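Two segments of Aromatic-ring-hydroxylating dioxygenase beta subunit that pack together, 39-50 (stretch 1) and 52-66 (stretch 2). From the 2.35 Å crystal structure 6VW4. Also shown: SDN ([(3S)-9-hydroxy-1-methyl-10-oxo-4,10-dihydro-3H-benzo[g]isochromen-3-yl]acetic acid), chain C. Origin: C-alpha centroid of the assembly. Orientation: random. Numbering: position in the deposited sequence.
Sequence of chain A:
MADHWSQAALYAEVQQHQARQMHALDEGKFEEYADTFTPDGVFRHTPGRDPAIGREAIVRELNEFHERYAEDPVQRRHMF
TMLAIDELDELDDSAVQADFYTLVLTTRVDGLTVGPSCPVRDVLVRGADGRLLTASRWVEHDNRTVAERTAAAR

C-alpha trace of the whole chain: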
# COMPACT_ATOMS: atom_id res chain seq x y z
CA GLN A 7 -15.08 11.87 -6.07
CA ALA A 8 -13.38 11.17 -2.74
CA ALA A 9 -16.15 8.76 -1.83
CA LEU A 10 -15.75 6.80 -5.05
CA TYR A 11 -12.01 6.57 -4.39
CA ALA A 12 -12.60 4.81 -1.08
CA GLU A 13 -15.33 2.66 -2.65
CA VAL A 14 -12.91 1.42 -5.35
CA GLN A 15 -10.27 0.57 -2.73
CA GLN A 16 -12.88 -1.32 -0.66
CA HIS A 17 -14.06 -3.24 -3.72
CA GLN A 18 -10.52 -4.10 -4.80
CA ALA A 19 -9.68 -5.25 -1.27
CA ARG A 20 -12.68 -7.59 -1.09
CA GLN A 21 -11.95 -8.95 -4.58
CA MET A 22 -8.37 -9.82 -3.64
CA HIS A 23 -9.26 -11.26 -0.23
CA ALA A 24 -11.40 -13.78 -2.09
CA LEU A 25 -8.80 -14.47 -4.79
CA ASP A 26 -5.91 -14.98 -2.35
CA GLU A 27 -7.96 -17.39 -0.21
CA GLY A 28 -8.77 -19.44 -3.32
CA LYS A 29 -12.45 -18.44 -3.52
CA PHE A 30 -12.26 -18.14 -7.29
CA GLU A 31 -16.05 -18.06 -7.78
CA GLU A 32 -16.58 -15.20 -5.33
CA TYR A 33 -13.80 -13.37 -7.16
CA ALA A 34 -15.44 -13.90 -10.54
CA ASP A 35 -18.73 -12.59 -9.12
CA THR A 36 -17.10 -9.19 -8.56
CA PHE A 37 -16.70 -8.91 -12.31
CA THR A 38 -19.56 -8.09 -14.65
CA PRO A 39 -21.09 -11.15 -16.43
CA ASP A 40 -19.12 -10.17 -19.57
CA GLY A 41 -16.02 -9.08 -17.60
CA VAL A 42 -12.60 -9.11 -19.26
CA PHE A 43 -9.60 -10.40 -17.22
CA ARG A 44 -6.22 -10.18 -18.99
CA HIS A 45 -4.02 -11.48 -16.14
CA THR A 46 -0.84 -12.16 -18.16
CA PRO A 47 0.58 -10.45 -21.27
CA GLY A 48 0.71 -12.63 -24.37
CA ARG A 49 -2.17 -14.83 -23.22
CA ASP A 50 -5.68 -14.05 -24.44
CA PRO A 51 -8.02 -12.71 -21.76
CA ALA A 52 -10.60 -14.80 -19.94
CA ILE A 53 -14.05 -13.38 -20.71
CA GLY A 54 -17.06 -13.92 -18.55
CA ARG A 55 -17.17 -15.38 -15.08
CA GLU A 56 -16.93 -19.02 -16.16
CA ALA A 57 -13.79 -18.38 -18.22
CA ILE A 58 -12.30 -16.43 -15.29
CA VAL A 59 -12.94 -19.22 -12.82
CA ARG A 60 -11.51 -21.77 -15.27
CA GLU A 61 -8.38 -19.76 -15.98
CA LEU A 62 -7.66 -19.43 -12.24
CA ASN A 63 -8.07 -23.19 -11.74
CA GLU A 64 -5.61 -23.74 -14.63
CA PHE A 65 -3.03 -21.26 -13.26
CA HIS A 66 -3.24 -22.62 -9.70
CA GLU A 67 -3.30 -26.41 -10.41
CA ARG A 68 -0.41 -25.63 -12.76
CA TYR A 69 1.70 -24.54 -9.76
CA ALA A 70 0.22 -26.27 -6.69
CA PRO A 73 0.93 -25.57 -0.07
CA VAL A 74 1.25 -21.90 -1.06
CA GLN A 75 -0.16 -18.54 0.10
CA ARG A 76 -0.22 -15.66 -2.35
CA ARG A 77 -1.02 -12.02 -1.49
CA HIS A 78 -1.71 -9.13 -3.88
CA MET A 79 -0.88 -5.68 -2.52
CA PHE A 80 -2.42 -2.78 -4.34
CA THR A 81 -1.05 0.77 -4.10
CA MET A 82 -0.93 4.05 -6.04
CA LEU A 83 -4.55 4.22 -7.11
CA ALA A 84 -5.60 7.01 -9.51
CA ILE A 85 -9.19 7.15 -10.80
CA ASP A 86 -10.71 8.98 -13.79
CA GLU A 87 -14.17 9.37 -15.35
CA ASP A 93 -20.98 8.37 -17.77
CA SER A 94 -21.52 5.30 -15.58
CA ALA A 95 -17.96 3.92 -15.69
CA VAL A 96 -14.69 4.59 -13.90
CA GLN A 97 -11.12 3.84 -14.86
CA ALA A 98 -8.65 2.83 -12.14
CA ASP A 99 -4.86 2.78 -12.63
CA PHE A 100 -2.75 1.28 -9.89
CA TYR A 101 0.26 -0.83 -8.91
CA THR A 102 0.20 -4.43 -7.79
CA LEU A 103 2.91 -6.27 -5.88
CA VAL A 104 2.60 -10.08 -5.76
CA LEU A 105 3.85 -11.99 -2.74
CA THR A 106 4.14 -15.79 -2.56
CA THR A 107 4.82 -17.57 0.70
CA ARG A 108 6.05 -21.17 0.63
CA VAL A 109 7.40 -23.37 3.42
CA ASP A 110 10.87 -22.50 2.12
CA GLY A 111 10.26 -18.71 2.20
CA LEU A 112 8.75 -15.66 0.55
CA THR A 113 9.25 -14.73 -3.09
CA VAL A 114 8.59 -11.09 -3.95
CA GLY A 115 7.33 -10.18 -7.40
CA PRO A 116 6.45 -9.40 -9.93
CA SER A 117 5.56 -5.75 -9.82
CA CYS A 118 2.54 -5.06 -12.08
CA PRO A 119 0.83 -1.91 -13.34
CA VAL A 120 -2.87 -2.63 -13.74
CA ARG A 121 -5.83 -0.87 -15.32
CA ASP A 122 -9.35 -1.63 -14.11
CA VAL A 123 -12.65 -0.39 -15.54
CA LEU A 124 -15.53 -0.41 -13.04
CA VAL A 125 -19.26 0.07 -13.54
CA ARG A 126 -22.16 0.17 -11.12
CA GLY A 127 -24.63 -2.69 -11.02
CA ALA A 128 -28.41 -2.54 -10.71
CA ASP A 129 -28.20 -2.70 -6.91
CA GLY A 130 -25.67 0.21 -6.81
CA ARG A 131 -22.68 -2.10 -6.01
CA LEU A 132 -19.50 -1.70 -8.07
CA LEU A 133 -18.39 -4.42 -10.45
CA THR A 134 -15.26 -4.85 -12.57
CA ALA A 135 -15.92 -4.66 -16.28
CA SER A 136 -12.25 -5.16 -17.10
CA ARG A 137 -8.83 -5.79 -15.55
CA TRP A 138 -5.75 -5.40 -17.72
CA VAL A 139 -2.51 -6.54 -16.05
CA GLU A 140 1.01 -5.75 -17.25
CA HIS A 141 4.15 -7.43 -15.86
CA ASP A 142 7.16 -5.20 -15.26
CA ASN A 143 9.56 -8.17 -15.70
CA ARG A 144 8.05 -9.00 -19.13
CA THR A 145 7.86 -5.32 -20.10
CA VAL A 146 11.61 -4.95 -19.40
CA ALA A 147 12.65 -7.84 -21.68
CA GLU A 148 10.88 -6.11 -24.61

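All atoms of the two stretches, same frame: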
# COMPACT_ATOMS: atom_id res chain seq x y z
N PRO A 39 -20.92 -9.82 -15.76
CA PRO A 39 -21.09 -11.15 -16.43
C PRO A 39 -20.26 -11.31 -17.69
O PRO A 39 -19.85 -12.44 -18.00
CB PRO A 39 -22.59 -11.20 -16.73
CG PRO A 39 -23.22 -10.31 -15.60
CD PRO A 39 -22.21 -9.18 -15.44
N ASP A 40 -19.97 -10.20 -18.39
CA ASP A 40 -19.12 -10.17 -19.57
C ASP A 40 -17.72 -9.59 -19.26
O ASP A 40 -17.07 -9.03 -20.15
CB ASP A 40 -19.82 -9.37 -20.67
CG ASP A 40 -20.19 -7.97 -20.23
OD1 ASP A 40 -20.15 -7.74 -19.02
OD2 ASP A 40 -20.50 -7.09 -21.08
N GLY A 41 -17.25 -9.75 -18.03
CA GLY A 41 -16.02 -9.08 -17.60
C GLY A 41 -14.77 -9.66 -18.26
O GLY A 41 -14.64 -10.87 -18.45
N VAL A 42 -13.88 -8.76 -18.65
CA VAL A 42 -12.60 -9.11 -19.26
C VAL A 42 -11.49 -9.12 -18.20
O VAL A 42 -11.25 -8.11 -17.54
CB VAL A 42 -12.23 -8.11 -20.37
CG1 VAL A 42 -10.93 -8.54 -21.01
CG2 VAL A 42 -13.29 -8.00 -21.46
N PHE A 43 -10.74 -10.22 -18.12
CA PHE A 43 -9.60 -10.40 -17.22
C PHE A 43 -8.38 -10.83 -18.02
O PHE A 43 -8.24 -12.01 -18.36
CB PHE A 43 -9.95 -11.46 -16.21
CG PHE A 43 -8.91 -11.66 -15.14
CD1 PHE A 43 -8.00 -10.67 -14.80
CD2 PHE A 43 -8.88 -12.86 -14.42
CE1 PHE A 43 -7.07 -10.86 -13.77
CE2 PHE A 43 -7.95 -13.06 -13.39
CZ PHE A 43 -7.05 -12.05 -13.06
N ARG A 44 -7.49 -9.89 -18.32
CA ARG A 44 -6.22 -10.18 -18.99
C ARG A 44 -5.14 -10.21 -17.91
O ARG A 44 -4.49 -9.19 -17.63
CB ARG A 44 -5.94 -9.12 -20.07
CG ARG A 44 -4.85 -9.52 -21.09
CD ARG A 44 -3.45 -9.74 -20.46
NE ARG A 44 -2.74 -8.48 -20.27
CZ ARG A 44 -2.13 -7.80 -21.24
NH1 ARG A 44 -1.51 -6.66 -20.95
NH2 ARG A 44 -2.13 -8.24 -22.49
N HIS A 45 -4.93 -11.39 -17.28
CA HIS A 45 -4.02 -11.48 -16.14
C HIS A 45 -2.54 -11.57 -16.54
O HIS A 45 -1.67 -11.25 -15.72
CB HIS A 45 -4.38 -12.68 -15.23
CG HIS A 45 -4.05 -14.03 -15.80
ND1 HIS A 45 -3.11 -14.87 -15.24
CD2 HIS A 45 -4.58 -14.70 -16.86
CE1 HIS A 45 -3.05 -15.98 -15.95
NE2 HIS A 45 -3.93 -15.91 -16.93
N THR A 46 -2.23 -12.04 -17.76
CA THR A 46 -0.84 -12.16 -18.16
C THR A 46 -0.64 -11.75 -19.61
O THR A 46 -1.36 -12.23 -20.50
CB THR A 46 -0.30 -13.59 -17.95
OG1 THR A 46 -1.16 -14.55 -18.57
CG2 THR A 46 -0.15 -13.90 -16.45
N PRO A 47 0.35 -10.89 -19.88
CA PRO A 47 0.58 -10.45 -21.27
C PRO A 47 0.95 -11.63 -22.15
O PRO A 47 1.56 -12.61 -21.71
CB PRO A 47 1.72 -9.44 -21.14
CG PRO A 47 1.77 -9.06 -19.66
CD PRO A 47 1.30 -10.29 -18.93
N GLY A 48 0.57 -11.53 -23.41
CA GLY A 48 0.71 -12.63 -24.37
C GLY A 48 -0.48 -13.57 -24.43
O GLY A 48 -0.92 -13.94 -25.52
N ARG A 49 -1.00 -13.97 -23.28
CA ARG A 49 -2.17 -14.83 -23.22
C ARG A 49 -3.48 -14.06 -23.43
O ARG A 49 -3.66 -12.92 -22.96
CB ARG A 49 -2.23 -15.55 -21.88
CG ARG A 49 -3.20 -16.72 -21.81
CD ARG A 49 -2.61 -17.87 -20.99
NE ARG A 49 -3.55 -19.00 -20.96
CZ ARG A 49 -3.98 -19.62 -19.86
NH1 ARG A 49 -3.57 -19.25 -18.65
NH2 ARG A 49 -4.84 -20.62 -19.97
N ASP A 50 -4.40 -14.69 -24.16
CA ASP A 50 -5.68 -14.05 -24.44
C ASP A 50 -6.47 -13.94 -23.15
O ASP A 50 -6.36 -14.80 -22.26
CB ASP A 50 -6.48 -14.86 -25.46
CG ASP A 50 -5.87 -14.84 -26.84
OD1 ASP A 50 -5.98 -13.81 -27.56
OD2 ASP A 50 -5.27 -15.88 -27.21
N ALA A 52 -9.38 -14.10 -20.33
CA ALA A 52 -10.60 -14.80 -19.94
C ALA A 52 -11.78 -13.83 -19.94
O ALA A 52 -11.70 -12.71 -19.42
CB ALA A 52 -10.43 -15.42 -18.55
N ILE A 53 -12.91 -14.26 -20.50
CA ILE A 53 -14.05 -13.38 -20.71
C ILE A 53 -15.30 -14.03 -20.16
O ILE A 53 -15.63 -15.16 -20.52
CB ILE A 53 -14.24 -13.00 -22.18
CG1 ILE A 53 -12.87 -12.70 -22.80
CG2 ILE A 53 -15.15 -11.78 -22.28
CD1 ILE A 53 -12.93 -11.92 -24.07
N GLY A 54 -15.98 -13.32 -19.28
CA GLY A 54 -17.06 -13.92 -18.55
C GLY A 54 -16.57 -14.67 -17.33
O GLY A 54 -15.44 -15.13 -17.26
N ARG A 55 -17.49 -14.78 -16.37
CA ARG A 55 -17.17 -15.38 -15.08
C ARG A 55 -16.69 -16.82 -15.20
O ARG A 55 -15.77 -17.23 -14.48
CB ARG A 55 -18.38 -15.29 -14.16
CG ARG A 55 -18.90 -13.86 -14.00
CD ARG A 55 -19.75 -13.72 -12.75
NE ARG A 55 -20.18 -12.33 -12.52
CZ ARG A 55 -21.43 -11.94 -12.26
NH1 ARG A 55 -22.41 -12.83 -12.18
NH2 ARG A 55 -21.71 -10.66 -12.08
N GLU A 56 -17.32 -17.61 -16.07
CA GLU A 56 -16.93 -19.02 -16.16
C GLU A 56 -15.50 -19.14 -16.69
O GLU A 56 -14.72 -19.99 -16.22
CB GLU A 56 -17.92 -19.79 -17.05
N ALA A 57 -15.14 -18.32 -17.67
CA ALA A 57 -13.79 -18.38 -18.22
C ALA A 57 -12.77 -17.90 -17.18
O ALA A 57 -11.66 -18.44 -17.10
CB ALA A 57 -13.72 -17.54 -19.50
N ILE A 58 -13.16 -16.91 -16.37
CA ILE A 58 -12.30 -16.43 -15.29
C ILE A 58 -12.07 -17.54 -14.29
O ILE A 58 -10.92 -17.83 -13.91
CB ILE A 58 -12.93 -15.20 -14.62
CG1 ILE A 58 -12.70 -13.96 -15.46
CG2 ILE A 58 -12.33 -14.89 -13.24
CD1 ILE A 58 -13.58 -12.76 -15.05
N VAL A 59 -13.14 -18.16 -13.81
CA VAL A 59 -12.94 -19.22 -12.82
C VAL A 59 -12.11 -20.38 -13.39
O VAL A 59 -11.33 -21.00 -12.65
CB VAL A 59 -14.27 -19.75 -12.27
CG1 VAL A 59 -14.00 -21.06 -11.49
CG2 VAL A 59 -14.96 -18.70 -11.43
N ARG A 60 -12.29 -20.69 -14.67
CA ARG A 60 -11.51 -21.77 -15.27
C ARG A 60 -10.06 -21.37 -15.40
O ARG A 60 -9.16 -22.19 -15.12
CB ARG A 60 -12.12 -22.13 -16.64
CG ARG A 60 -11.25 -22.76 -17.76
CD ARG A 60 -12.10 -22.75 -19.12
NE ARG A 60 -13.56 -22.59 -18.89
CZ ARG A 60 -14.38 -21.71 -19.49
NH1 ARG A 60 -13.95 -20.88 -20.44
NH2 ARG A 60 -15.66 -21.66 -19.14
N GLU A 61 -9.78 -20.14 -15.82
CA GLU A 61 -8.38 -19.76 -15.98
C GLU A 61 -7.64 -19.68 -14.65
O GLU A 61 -6.43 -19.84 -14.64
CB GLU A 61 -8.25 -18.43 -16.71
CG GLU A 61 -6.80 -18.11 -17.09
CD GLU A 61 -6.67 -17.42 -18.45
OE1 GLU A 61 -6.91 -18.09 -19.48
OE2 GLU A 61 -6.33 -16.21 -18.50
N LEU A 62 -8.33 -19.42 -13.54
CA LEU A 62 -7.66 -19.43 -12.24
C LEU A 62 -7.42 -20.85 -11.74
O LEU A 62 -6.43 -21.10 -11.04
CB LEU A 62 -8.48 -18.66 -11.20
CG LEU A 62 -8.58 -17.16 -11.44
CD1 LEU A 62 -9.62 -16.56 -10.50
CD2 LEU A 62 -7.23 -16.46 -11.30
N ASN A 63 -8.31 -21.79 -12.08
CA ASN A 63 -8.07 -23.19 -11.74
C ASN A 63 -6.91 -23.76 -12.56
O ASN A 63 -6.10 -24.54 -12.04
CB ASN A 63 -9.35 -24.00 -11.96
CG ASN A 63 -10.29 -23.95 -10.75
OD1 ASN A 63 -9.85 -23.94 -9.60
ND2 ASN A 63 -11.57 -23.95 -11.02
N GLU A 64 -6.77 -23.36 -13.83
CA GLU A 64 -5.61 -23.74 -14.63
C GLU A 64 -4.32 -23.24 -14.00
O GLU A 64 -3.38 -24.01 -13.77
CB GLU A 64 -5.73 -23.17 -16.04
CG GLU A 64 -6.38 -24.05 -17.09
CD GLU A 64 -6.55 -23.30 -18.42
OE1 GLU A 64 -7.70 -22.98 -18.80
OE2 GLU A 64 -5.52 -23.02 -19.07
N PHE A 65 -4.24 -21.92 -13.78
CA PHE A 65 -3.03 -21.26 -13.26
C PHE A 65 -2.61 -21.86 -11.93
O PHE A 65 -1.41 -22.07 -11.69
CB PHE A 65 -3.31 -19.75 -13.13
CG PHE A 65 -2.19 -18.96 -12.53
CD1 PHE A 65 -2.04 -18.88 -11.15
CD2 PHE A 65 -1.30 -18.28 -13.35
CE1 PHE A 65 -1.00 -18.16 -10.60
CE2 PHE A 65 -0.27 -17.56 -12.81
CZ PHE A 65 -0.12 -17.50 -11.43
N HIS A 66 -3.57 -22.17 -11.06
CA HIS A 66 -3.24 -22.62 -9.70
C HIS A 66 -3.00 -24.13 -9.56
O HIS A 66 -2.18 -24.52 -8.73
CB HIS A 66 -4.32 -22.20 -8.69
CG HIS A 66 -4.23 -20.75 -8.27
ND1 HIS A 66 -4.41 -19.71 -9.16
CD2 HIS A 66 -3.96 -20.17 -7.07
CE1 HIS A 66 -4.25 -18.55 -8.53
NE2 HIS A 66 -3.98 -18.81 -7.26
O4 SDN C . -6.26 -10.65 -10.09
C11 SDN C . -5.18 -9.78 -10.21
C12 SDN C . -3.91 -10.22 -10.60
C13 SDN C . -3.71 -11.72 -10.90
O5 SDN C . -4.63 -12.47 -10.81
C14 SDN C . -2.34 -12.21 -11.33
C15 SDN C . -2.14 -13.71 -11.66
O3 SDN C . -1.09 -14.01 -12.61
C16 SDN C . -3.09 -14.82 -11.17
C10 SDN C . -5.35 -8.44 -9.89
C9 SDN C . -4.28 -7.54 -9.99
C8 SDN C . -3.03 -7.97 -10.39
C7 SDN C . -2.83 -9.32 -10.69
C6 SDN C . -1.41 -9.80 -11.13
C5 SDN C . -1.24 -11.29 -11.44
C4 SDN C . 0.08 -11.77 -11.87
C3 SDN C . 0.11 -13.17 -12.46
C2 SDN C . 0.95 -13.86 -11.41
C1 SDN C . 2.36 -14.31 -11.72
O2 SDN C . 2.86 -14.07 -12.85
O1 SDN C . 3.00 -14.95 -10.83

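Strand 41-44 runs out from the corner at Pro39 and Asp40, and after a type II turn from Thr46 to Arg49 the chain returns as the short strand 52-53, antiparallel to it. Phe43 and Ala52 form the hydrogen-bonded pair: Phe43 N donates to Ala52 O at 3.0 Å, while the return bond from Ala52 N to Phe43 O, 3.1 Å, is weak. Gly54 N then donates to Gly41 O at 2.9 Å. Glycine suits position 54 because at phi 84° and psi 155° a CB would be jammed against the carbonyl O of Ile53; the Gly54 CA approaches Pro39 O to 3.2 Å in a CA-H...O contact. Gly54 is also the N-cap of the helix that begins at Arg55, whose axis is inclined by 24° to strand 41-44. Gly48, with phi 89°, likewise meets a backbone demand of its turn.

Val42 and Ile53 share one face of the sheet, their CG2 atoms 4.3 Å apart. Phe43 and Ala52 occupy the other. There the small alanine lies beside the large phenylalanine, whose CB meets Ile58 CG1 at 3.8 Å and whose CE2 meets Leu62 CD2 at 4.1 Å, so helix and strand join through apolar surface. Phe43 CZ also comes within 3.3 Å of SDN O5.

Farther along, the contact becomes polar. Arg49 NH2 lies 2.7 Å from Glu64 OE2, a salt bridge with a weak hydrogen bond, and 3.3 Å from Glu61 OE1, which sits over the guanidinium face and is held by charge alone. One turn of helix separates the two glutamates, so a single arginine can serve both. His45 NE2 is 2.9 Å from Glu61 OE2; on the ring's other nitrogen, ND1 donates a weak hydrogen bond to SDN O3 at 3.4 Å. Phe65 places a ring face against SDN C16, adding an aromatic surface beside the ligand.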